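Long-range contacts in head completion protein gp6 (Enterobacteria phage HK97, PDB 3JVO), which completes the viral head as a thirteen-membered ring of the head-tail connector, binding the portal protein and gp7 and leaving an open central channel for DNA ejection: residues V5-K15 and D26-F37; P56-L65 and N85-H95. All blocks are in the same frame, centred on the assembly; numbering follows the deposited sequence.

Contact 1: V5-K15 and D26-F37; sequences VLDVISLSLFK and DELITLYAQAAF
Val5 packs against the first carbons of Phe37, and this is the tight end of the contact: Val5 CG2 stands 3.4 Å from Phe37 CB, while Val5 CG1 lies against the backbone and CG of Gln34. The two side chains run past one another in opposite directions. Phe37 has its CG anti to the backbone N (chi1 -176°), which carries the ring beneath the 5-8 turn, with Val5 CA over one face and Val8 CG2 meeting the ring obliquely. One turn earlier on helix 26-37, the methyl of Ala33 presses onto the face of Phe14, 3.7 Å from Ala33 CB to the ring centroid and 15° off the normal, a CH-pi contact. Ile9 CG2 covers the opposite face, so the ring is sandwiched between two aliphatic groups, both off-centre. In this largely helical gp6/gp15-type connector subunit, the N-terminal region thus lies over the long helix 26-44, helix 11-15 crossing it almost perpendicularly with 10.6 Å between the axes. Ser10 N-caps that short helix through its OG, which accepts from Leu13 N. Beyond Leu11, whose CD1 lies 3.6 Å from Ile29 CG2, the packing becomes looser and more polar. Leu6 CD1 barely reaches Thr30 CG2, at 4.2 Å. Thr30 OG1 hydrogen-bonds to Asp26 O, which thereby accepts from two donors approaching from opposite faces of its plane. Toward solvent, where both residues are partly exposed, Lys15 NZ forms a salt bridge with Asp26 OD1 at 2.9 Å, approaching from the syn side but 23° out of the carboxylate plane; Asp23 is the stronger partner of the same ammonium group.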
loop_
_atom_site.group_PDB
_atom_site.type_symbol
_atom_site.label_atom_id
_atom_site.label_comp_id
_atom_site.label_asym_id
_atom_site.label_seq_id
_atom_site.Cartn_x
_atom_site.Cartn_y
_atom_site.Cartn_z
ATOM N N VAL G 5 -0.220 -49.140 -5.788
ATOM C CA VAL G 5 0.181 -47.931 -6.535
ATOM C C VAL G 5 1.455 -48.142 -7.373
ATOM O O VAL G 5 1.547 -47.642 -8.478
ATOM C CB VAL G 5 0.301 -46.664 -5.629
ATOM C CG1 VAL G 5 1.383 -46.812 -4.608
ATOM C CG2 VAL G 5 0.526 -45.401 -6.490
ATOM N N LEU G 6 2.408 -48.920 -6.861
ATOM C CA LEU G 6 3.653 -49.182 -7.586
ATOM C C LEU G 6 3.484 -50.045 -8.854
ATOM O O LEU G 6 4.396 -50.109 -9.664
ATOM C CB LEU G 6 4.735 -49.747 -6.654
ATOM C CG LEU G 6 5.160 -48.799 -5.511
ATOM C CD1 LEU G 6 6.232 -49.439 -4.630
ATOM C CD2 LEU G 6 5.656 -47.473 -6.067
ATOM N N ASP G 7 2.322 -50.685 -9.031
ATOM C CA ASP G 7 2.012 -51.390 -10.280
ATOM C C ASP G 7 1.441 -50.442 -11.307
ATOM O O ASP G 7 1.358 -50.777 -12.488
ATOM C CB ASP G 7 0.975 -52.486 -10.050
ATOM C CG ASP G 7 1.514 -53.665 -9.260
ATOM O OD1 ASP G 7 2.750 -53.894 -9.278
ATOM O OD2 ASP G 7 0.679 -54.365 -8.629
ATOM N N VAL G 8 1.000 -49.276 -10.836
ATOM C CA VAL G 8 0.436 -48.212 -11.668
ATOM C C VAL G 8 1.565 -47.244 -12.080
ATOM O O VAL G 8 1.732 -46.947 -13.250
ATOM C CB VAL G 8 -0.703 -47.468 -10.897
ATOM C CG1 VAL G 8 -1.316 -46.336 -11.721
ATOM C CG2 VAL G 8 -1.799 -48.451 -10.441
ATOM N N ILE G 9 2.339 -46.756 -11.105
ATOM C CA ILE G 9 3.491 -45.901 -11.372
ATOM C C ILE G 9 4.652 -46.440 -10.583
ATOM O O ILE G 9 4.582 -46.536 -9.359
ATOM C CB ILE G 9 3.259 -44.454 -10.901
ATOM C CG1 ILE G 9 2.046 -43.843 -11.589
ATOM C CG2 ILE G 9 4.536 -43.583 -11.124
ATOM C CD1 ILE G 9 1.579 -42.539 -10.952
ATOM N N SER G 10 5.741 -46.762 -11.264
ATOM C CA SER G 10 6.901 -47.349 -10.584
ATOM C C SER G 10 7.526 -46.383 -9.574
ATOM O O SER G 10 7.395 -45.171 -9.688
ATOM C CB SER G 10 7.949 -47.760 -11.603
ATOM O OG SER G 10 8.540 -46.591 -12.153
ATOM N N LEU G 11 8.207 -46.940 -8.583
ATOM C CA LEU G 11 8.932 -46.148 -7.593
ATOM C C LEU G 11 9.971 -45.245 -8.255
ATOM O O LEU G 11 10.163 -44.098 -7.848
ATOM C CB LEU G 11 9.616 -47.076 -6.577
ATOM C CG LEU G 11 10.401 -46.413 -5.448
ATOM C CD1 LEU G 11 9.494 -45.488 -4.675
ATOM C CD2 LEU G 11 11.008 -47.478 -4.503
ATOM N N SER G 12 10.646 -45.785 -9.265
ATOM C CA SER G 12 11.573 -45.032 -10.084
ATOM C C SER G 12 10.934 -43.773 -10.681
ATOM O O SER G 12 11.531 -42.708 -10.653
ATOM C CB SER G 12 12.103 -45.923 -11.209
ATOM O OG SER G 12 12.993 -45.195 -12.036
ATOM N N LEU G 13 9.721 -43.897 -11.214
ATOM C CA LEU G 13 9.001 -42.742 -11.742
ATOM C C LEU G 13 8.607 -41.732 -10.667
ATOM O O LEU G 13 8.754 -40.530 -10.881
ATOM C CB LEU G 13 7.783 -43.168 -12.547
ATOM C CG LEU G 13 8.001 -43.533 -14.019
ATOM C CD1 LEU G 13 6.671 -43.941 -14.614
ATOM C CD2 LEU G 13 8.557 -42.369 -14.806
ATOM N N PHE G 14 8.118 -42.201 -9.519
ATOM C CA PHE G 14 7.827 -41.284 -8.401
ATOM C C PHE G 14 9.057 -40.457 -8.027
ATOM O O PHE G 14 8.953 -39.254 -7.836
ATOM C CB PHE G 14 7.330 -42.023 -7.165
ATOM C CG PHE G 14 5.906 -42.389 -7.227
ATOM C CD1 PHE G 14 4.913 -41.400 -7.195
ATOM C CD2 PHE G 14 5.526 -43.731 -7.327
ATOM C CE1 PHE G 14 3.571 -41.738 -7.269
ATOM C CE2 PHE G 14 4.178 -44.077 -7.398
ATOM C CZ PHE G 14 3.194 -43.076 -7.370
ATOM N N LYS G 15 10.216 -41.104 -7.958
ATOM C CA LYS G 15 11.450 -40.417 -7.626
ATOM C C LYS G 15 11.864 -39.389 -8.660
ATOM O O LYS G 15 12.408 -38.351 -8.310
ATOM C CB LYS G 15 12.581 -41.408 -7.422
ATOM C CG LYS G 15 12.450 -42.250 -6.142
ATOM C CD LYS G 15 13.798 -42.916 -5.866
ATOM C CE LYS G 15 13.637 -44.318 -5.368
ATOM N NZ LYS G 15 14.959 -45.066 -5.237
ATOM N N ASP G 26 13.164 -44.879 0.405
ATOM C CA ASP G 26 12.195 -45.646 -0.393
ATOM C C ASP G 26 10.905 -45.936 0.373
ATOM O O ASP G 26 9.823 -45.866 -0.191
ATOM C CB ASP G 26 12.820 -46.957 -0.897
ATOM C CG ASP G 26 13.912 -46.738 -1.958
ATOM O OD1 ASP G 26 14.014 -45.639 -2.550
ATOM O OD2 ASP G 26 14.680 -47.687 -2.209
ATOM N N GLU G 27 11.027 -46.261 1.648
ATOM C CA GLU G 27 9.859 -46.528 2.489
ATOM C C GLU G 27 8.980 -45.280 2.714
ATOM O O GLU G 27 7.767 -45.331 2.561
ATOM C CB GLU G 27 10.308 -47.145 3.810
ATOM C CG GLU G 27 9.183 -47.500 4.752
ATOM C CD GLU G 27 9.624 -48.292 5.991
ATOM O OE1 GLU G 27 10.764 -48.093 6.512
ATOM O OE2 GLU G 27 8.792 -49.119 6.458
ATOM N N LEU G 28 9.596 -44.154 3.044
ATOM C CA LEU G 28 8.850 -42.898 3.140
ATOM C C LEU G 28 8.173 -42.513 1.817
ATOM O O LEU G 28 6.957 -42.232 1.772
ATOM C CB LEU G 28 9.767 -41.770 3.618
ATOM C CG LEU G 28 9.033 -40.445 3.872
ATOM C CD1 LEU G 28 8.151 -40.508 5.093
ATOM C CD2 LEU G 28 10.083 -39.351 4.023
ATOM N N ILE G 29 8.957 -42.515 0.742
ATOM C CA ILE G 29 8.438 -42.200 -0.604
ATOM C C ILE G 29 7.263 -43.111 -0.993
ATOM O O ILE G 29 6.224 -42.642 -1.503
ATOM C CB ILE G 29 9.571 -42.236 -1.664
ATOM C CG1 ILE G 29 10.505 -41.032 -1.441
ATOM C CG2 ILE G 29 8.979 -42.264 -3.078
ATOM C CD1 ILE G 29 11.819 -41.124 -2.209
ATOM N N THR G 30 7.425 -44.406 -0.724
ATOM C CA THR G 30 6.353 -45.388 -0.935
ATOM C C THR G 30 5.084 -45.042 -0.153
ATOM O O THR G 30 3.964 -45.187 -0.688
ATOM C CB THR G 30 6.822 -46.834 -0.625
ATOM O OG1 THR G 30 7.919 -47.163 -1.496
ATOM C CG2 THR G 30 5.692 -47.855 -0.826
ATOM N N LEU G 31 5.247 -44.560 1.085
ATOM C CA LEU G 31 4.101 -44.163 1.906
ATOM C C LEU G 31 3.364 -42.960 1.288
ATOM O O LEU G 31 2.120 -42.927 1.236
ATOM C CB LEU G 31 4.545 -43.884 3.353
ATOM C CG LEU G 31 3.475 -43.526 4.392
ATOM C CD1 LEU G 31 3.997 -43.528 5.862
ATOM C CD2 LEU G 31 2.819 -42.140 4.066
ATOM N N TYR G 32 4.121 -41.988 0.792
ATOM C CA TYR G 32 3.528 -40.828 0.135
ATOM C C TYR G 32 2.769 -41.249 -1.132
ATOM O O TYR G 32 1.686 -40.745 -1.412
ATOM C CB TYR G 32 4.598 -39.810 -0.271
ATOM C CG TYR G 32 5.327 -39.085 0.860
ATOM C CD1 TYR G 32 4.725 -38.855 2.090
ATOM C CD2 TYR G 32 6.634 -38.624 0.668
ATOM C CE1 TYR G 32 5.409 -38.174 3.124
ATOM C CE2 TYR G 32 7.332 -37.955 1.689
ATOM C CZ TYR G 32 6.720 -37.721 2.898
ATOM O OH TYR G 32 7.423 -37.046 3.892
ATOM N N ALA G 33 3.362 -42.156 -1.890
ATOM C CA ALA G 33 2.772 -42.665 -3.131
ATOM C C ALA G 33 1.460 -43.374 -2.824
ATOM O O ALA G 33 0.468 -43.170 -3.517
ATOM C CB ALA G 33 3.733 -43.599 -3.834
ATOM N N GLN G 34 1.466 -44.203 -1.774
ATOM C CA GLN G 34 0.277 -44.941 -1.366
ATOM C C GLN G 34 -0.817 -43.983 -0.895
ATOM O O GLN G 34 -1.993 -44.170 -1.222
ATOM C CB GLN G 34 0.622 -45.946 -0.272
ATOM C CG GLN G 34 1.537 -47.103 -0.752
ATOM C CD GLN G 34 2.056 -47.948 0.400
ATOM O OE1 GLN G 34 2.101 -47.493 1.547
ATOM N NE2 GLN G 34 2.449 -49.190 0.102
ATOM N N ALA G 35 -0.421 -42.958 -0.135
ATOM C CA ALA G 35 -1.345 -41.965 0.370
ATOM C C ALA G 35 -1.967 -41.183 -0.780
ATOM O O ALA G 35 -3.166 -40.934 -0.782
ATOM C CB ALA G 35 -0.644 -41.022 1.330
ATOM N N ALA G 36 -1.150 -40.779 -1.751
ATOM C CA ALA G 36 -1.643 -40.008 -2.891
ATOM C C ALA G 36 -2.601 -40.826 -3.742
ATOM O O ALA G 36 -3.598 -40.308 -4.249
ATOM C CB ALA G 36 -0.499 -39.538 -3.728
ATOM N N PHE G 37 -2.268 -42.096 -3.933
ATOM C CA PHE G 37 -3.092 -42.983 -4.731
ATOM C C PHE G 37 -4.417 -43.244 -4.037
ATOM O O PHE G 37 -5.475 -43.132 -4.667
ATOM C CB PHE G 37 -2.360 -44.292 -4.996
ATOM C CG PHE G 37 -3.101 -45.240 -5.910
ATOM C CD1 PHE G 37 -3.255 -44.954 -7.275
ATOM C CD2 PHE G 37 -3.594 -46.444 -5.421
ATOM C CE1 PHE G 37 -3.940 -45.857 -8.126
ATOM C CE2 PHE G 37 -4.270 -47.353 -6.256
ATOM C CZ PHE G 37 -4.444 -47.056 -7.605
#

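Contact 2: P56-L65 and N85-H95; sequences PAAVKGAVLL and NAAAERMMFIH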
loop_
_atom_site.group_PDB
_atom_site.type_symbol
_atom_site.label_atom_id
_atom_site.label_comp_id
_atom_site.label_asym_id
_atom_site.label_seq_id
_atom_site.Cartn_x
_atom_site.Cartn_y
_atom_site.Cartn_z
ATOM N N PRO G 56 -6.641 -44.415 -15.659
ATOM C CA PRO G 56 -6.375 -43.485 -16.751
ATOM C C PRO G 56 -5.138 -42.615 -16.539
ATOM O O PRO G 56 -4.758 -42.314 -15.395
ATOM C CB PRO G 56 -7.618 -42.585 -16.761
ATOM C CG PRO G 56 -8.658 -43.328 -16.005
ATOM C CD PRO G 56 -7.912 -44.114 -14.978
ATOM N N ALA G 57 -4.553 -42.181 -17.651
ATOM C CA ALA G 57 -3.392 -41.320 -17.631
ATOM C C ALA G 57 -3.630 -40.021 -16.836
ATOM O O ALA G 57 -2.757 -39.610 -16.084
ATOM C CB ALA G 57 -2.923 -41.025 -19.055
ATOM N N ALA G 58 -4.798 -39.380 -16.981
ATOM C CA ALA G 58 -5.027 -38.111 -16.267
ATOM C C ALA G 58 -4.994 -38.344 -14.748
ATOM O O ALA G 58 -4.485 -37.498 -13.993
ATOM C CB ALA G 58 -6.349 -37.457 -16.688
ATOM N N VAL G 59 -5.548 -39.476 -14.305
ATOM C CA VAL G 59 -5.537 -39.819 -12.879
ATOM C C VAL G 59 -4.094 -40.097 -12.432
ATOM O O VAL G 59 -3.673 -39.677 -11.358
ATOM C CB VAL G 59 -6.532 -40.992 -12.556
ATOM C CG1 VAL G 59 -6.452 -41.440 -11.097
ATOM C CG2 VAL G 59 -7.964 -40.564 -12.881
ATOM N N LYS G 60 -3.308 -40.759 -13.267
ATOM C CA LYS G 60 -1.912 -40.936 -12.944
ATOM C C LYS G 60 -1.217 -39.563 -12.742
ATOM O O LYS G 60 -0.445 -39.372 -11.802
ATOM C CB LYS G 60 -1.241 -41.794 -14.008
ATOM C CG LYS G 60 -1.602 -43.288 -13.897
ATOM C CD LYS G 60 -1.159 -44.114 -15.106
ATOM C CE LYS G 60 0.354 -44.057 -15.318
ATOM N NZ LYS G 60 0.849 -45.039 -16.381
ATOM N N GLY G 61 -1.543 -38.602 -13.606
ATOM C CA GLY G 61 -1.057 -37.237 -13.483
ATOM C C GLY G 61 -1.413 -36.600 -12.156
ATOM O O GLY G 61 -0.557 -35.963 -11.533
ATOM N N ALA G 62 -2.663 -36.761 -11.722
ATOM C CA ALA G 62 -3.065 -36.251 -10.409
ATOM C C ALA G 62 -2.313 -36.903 -9.233
ATOM O O ALA G 62 -1.915 -36.220 -8.294
ATOM C CB ALA G 62 -4.605 -36.357 -10.204
ATOM N N VAL G 63 -2.128 -38.219 -9.273
ATOM C CA VAL G 63 -1.424 -38.915 -8.201
ATOM C C VAL G 63 0.010 -38.364 -8.068
ATOM O O VAL G 63 0.506 -38.135 -6.970
ATOM C CB VAL G 63 -1.391 -40.448 -8.456
ATOM C CG1 VAL G 63 -0.425 -41.155 -7.476
ATOM C CG2 VAL G 63 -2.808 -41.063 -8.364
ATOM N N LEU G 64 0.664 -38.154 -9.202
ATOM C CA LEU G 64 2.008 -37.580 -9.209
ATOM C C LEU G 64 2.021 -36.210 -8.538
ATOM O O LEU G 64 2.942 -35.899 -7.787
ATOM C CB LEU G 64 2.548 -37.464 -10.627
ATOM C CG LEU G 64 3.036 -38.740 -11.319
ATOM C CD1 LEU G 64 3.459 -38.372 -12.760
ATOM C CD2 LEU G 64 4.216 -39.409 -10.587
ATOM N N LEU G 65 0.985 -35.397 -8.778
ATOM C CA LEU G 65 0.959 -34.047 -8.202
ATOM C C LEU G 65 0.706 -34.087 -6.694
ATOM O O LEU G 65 1.319 -33.346 -5.905
ATOM C CB LEU G 65 -0.090 -33.187 -8.896
ATOM C CG LEU G 65 0.163 -32.801 -10.367
ATOM C CD1 LEU G 65 -1.132 -32.335 -10.974
ATOM C CD2 LEU G 65 1.217 -31.693 -10.414
ATOM N N ASN G 85 -2.675 -25.793 -6.757
ATOM C CA ASN G 85 -2.429 -25.955 -8.189
ATOM C C ASN G 85 -3.656 -26.665 -8.777
ATOM O O ASN G 85 -3.940 -27.810 -8.443
ATOM C CB ASN G 85 -1.126 -26.741 -8.423
ATOM C CG ASN G 85 -0.950 -27.204 -9.864
ATOM O OD1 ASN G 85 -1.793 -26.969 -10.711
ATOM N ND2 ASN G 85 0.149 -27.874 -10.134
ATOM N N ALA G 86 -4.380 -25.958 -9.641
ATOM C CA ALA G 86 -5.665 -26.396 -10.217
ATOM C C ALA G 86 -5.584 -27.692 -11.012
ATOM O O ALA G 86 -6.573 -28.415 -11.111
ATOM C CB ALA G 86 -6.243 -25.293 -11.100
ATOM N N ALA G 87 -4.415 -27.983 -11.576
ATOM C CA ALA G 87 -4.229 -29.169 -12.416
ATOM C C ALA G 87 -4.617 -30.486 -11.723
ATOM O O ALA G 87 -5.142 -31.381 -12.371
ATOM C CB ALA G 87 -2.798 -29.246 -12.937
ATOM N N ALA G 88 -4.371 -30.597 -10.413
ATOM C CA ALA G 88 -4.653 -31.844 -9.691
ATOM C C ALA G 88 -6.140 -32.191 -9.662
ATOM O O ALA G 88 -6.498 -33.285 -10.087
ATOM C CB ALA G 88 -4.068 -31.822 -8.265
ATOM N N GLU G 89 -6.990 -31.275 -9.173
ATOM C CA GLU G 89 -8.450 -31.504 -9.178
ATOM C C GLU G 89 -9.028 -31.635 -10.588
ATOM O O GLU G 89 -9.896 -32.464 -10.812
ATOM C CB GLU G 89 -9.232 -30.460 -8.343
ATOM C CG GLU G 89 -8.950 -28.978 -8.687
ATOM C CD GLU G 89 -10.101 -28.269 -9.451
ATOM O OE1 GLU G 89 -11.022 -28.970 -9.967
ATOM O OE2 GLU G 89 -10.067 -27.003 -9.534
ATOM N N ARG G 90 -8.533 -30.832 -11.528
ATOM C CA ARG G 90 -8.991 -30.907 -12.920
ATOM C C ARG G 90 -8.672 -32.256 -13.565
ATOM O O ARG G 90 -9.531 -32.851 -14.198
ATOM C CB ARG G 90 -8.459 -29.723 -13.753
ATOM C CG ARG G 90 -9.209 -28.438 -13.409
ATOM C CD ARG G 90 -8.574 -27.167 -13.942
ATOM N NE ARG G 90 -9.254 -26.008 -13.350
ATOM C CZ ARG G 90 -8.894 -24.731 -13.496
ATOM N NH1 ARG G 90 -7.844 -24.384 -14.239
ATOM N NH2 ARG G 90 -9.593 -23.787 -12.886
HETATM N N MSE G 91 -7.460 -32.757 -13.357
HETATM C CA MSE G 91 -7.092 -34.091 -13.832
HETATM C C MSE G 91 -8.039 -35.157 -13.273
HETATM O O MSE G 91 -8.384 -36.092 -13.967
HETATM C CB MSE G 91 -5.666 -34.449 -13.408
HETATM C CG MSE G 91 -4.555 -33.614 -14.041
HETATM SE SE MSE G 91 -4.208 -34.237 -15.831
HETATM C CE MSE G 91 -2.338 -33.903 -15.671
HETATM N N MSE G 92 -8.442 -35.008 -12.014
HETATM C CA MSE G 92 -9.322 -35.984 -11.341
HETATM C C MSE G 92 -10.800 -35.846 -11.743
HETATM O O MSE G 92 -11.526 -36.836 -11.844
HETATM C CB MSE G 92 -9.197 -35.834 -9.826
HETATM C CG MSE G 92 -8.074 -36.622 -9.167
HETATM SE SE MSE G 92 -8.112 -36.318 -7.231
HETATM C CE MSE G 92 -7.476 -34.504 -7.060
ATOM N N PHE G 93 -11.237 -34.611 -11.970
ATOM C CA PHE G 93 -12.655 -34.297 -12.178
ATOM C C PHE G 93 -13.197 -35.018 -13.404
ATOM O O PHE G 93 -14.308 -35.532 -13.389
ATOM C CB PHE G 93 -12.830 -32.774 -12.295
ATOM C CG PHE G 93 -14.230 -32.326 -12.659
ATOM C CD1 PHE G 93 -15.167 -32.038 -11.667
ATOM C CD2 PHE G 93 -14.598 -32.151 -13.999
ATOM C CE1 PHE G 93 -16.456 -31.607 -12.013
ATOM C CE2 PHE G 93 -15.875 -31.727 -14.345
ATOM C CZ PHE G 93 -16.805 -31.456 -13.352
ATOM N N ILE G 94 -12.383 -35.066 -14.455
ATOM C CA ILE G 94 -12.781 -35.671 -15.730
ATOM C C ILE G 94 -12.860 -37.213 -15.673
ATOM O O ILE G 94 -13.298 -37.853 -16.628
ATOM C CB ILE G 94 -11.906 -35.152 -16.910
ATOM C CG1 ILE G 94 -10.427 -35.204 -16.564
ATOM C CG2 ILE G 94 -12.271 -33.724 -17.265
ATOM C CD1 ILE G 94 -9.703 -36.309 -17.216
ATOM N N HIS G 95 -12.460 -37.793 -14.540
ATOM C CA HIS G 95 -12.602 -39.239 -14.304
ATOM C C HIS G 95 -13.362 -39.560 -13.013
ATOM O O HIS G 95 -13.282 -40.670 -12.467
ATOM C CB HIS G 95 -11.242 -39.934 -14.342
ATOM C CG HIS G 95 -10.707 -40.117 -15.726
ATOM N ND1 HIS G 95 -9.586 -39.457 -16.186
ATOM C CD2 HIS G 95 -11.153 -40.869 -16.759
ATOM C CE1 HIS G 95 -9.359 -39.804 -17.439
ATOM N NE2 HIS G 95 -10.296 -40.658 -17.812
#
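Leu65 CD2 and Asn85 ND2 make a van der Waals touch at 4.0 Å, where the second segment enters the contact; ND2 itself hydrogen-bonds to Thr75 O of a neighbouring subunit. Asn85 OD1 caps the coming helix by accepting from Ala87 N, with the donor 40° out of the carbonyl plane; the same oxygen also takes a hydrogen bond from Gln77 of another neighbouring subunit, its stronger partner. Ala87 and Ala88 follow, and Leu65 CD1 rests on both, touching each methyl. Such small residues let the helices come close: the axes pass 8.0 Å apart, nearly antiparallel at 152°, and Ala88 faces Ala62 across the narrowest part, where Ala62 CB sits 3.6 Å from Ala88 O.

Met91 comes next, modelled like Met92 as selenomethionine. Met91 CB is 3.3 Å from Ala58 O and also touches Ala62 CB. Met91 SE lies 4.0 Å from Ala58 CB, and CE is near Gly61 CA. Met92 CG packs on Ala62 CB at 3.6 Å, so that Met91 CB and Met92 CG meet this methyl from directions about a right angle apart. Ile94 turns CD1 back onto Ala58 CB, 3.6 Å away. His95 closes the row: Pro56 CB lies over one face of the imidazole, 3.5 Å from Pro56 CB to the centroid of the His95 ring, in a CH-pi contact, while Ala58 CB approaches its edge in plane and Val59 CG2 touches His95 CB.

This antiparallel helix pair, joined through strands 77-78 and 83-84, packs on helix 26-44 through Val59, Val63 and Met92. Helix 11-17 touches Val63 and Leu64, and the neighbouring subunit that supplies Thr75 also brings Arg42 and Asp38, which hydrogen-bond to Ile94 O and Ala58 N.

How the contacts relate
Contact 1 closes in the chain before contact 2 opens, and their centres, about 16 Å apart, lie on opposite sides of the chain's centre. Consecutive helices 26-44 and 57-72 meet directly, with Ala36 CB packed on Val63 O at 3.7 Å. From the N-terminal segment, Phe14 also packs on helix 57-72, its CD1 being 4.0 Å from Leu64 CD2, while Val8 and Ile9 rest on Lys60. Helix 57-72 therefore has the N-terminal layer on one flank and helix 87-93 on another. Both contacts also adjoin other subunits of the thirteen-membered ring. The side chain of Ala87 in contact 2 is about 4 Å from a bound MPD (2-methyl-2,4-pentanediol), probably from the crystallisation liquor.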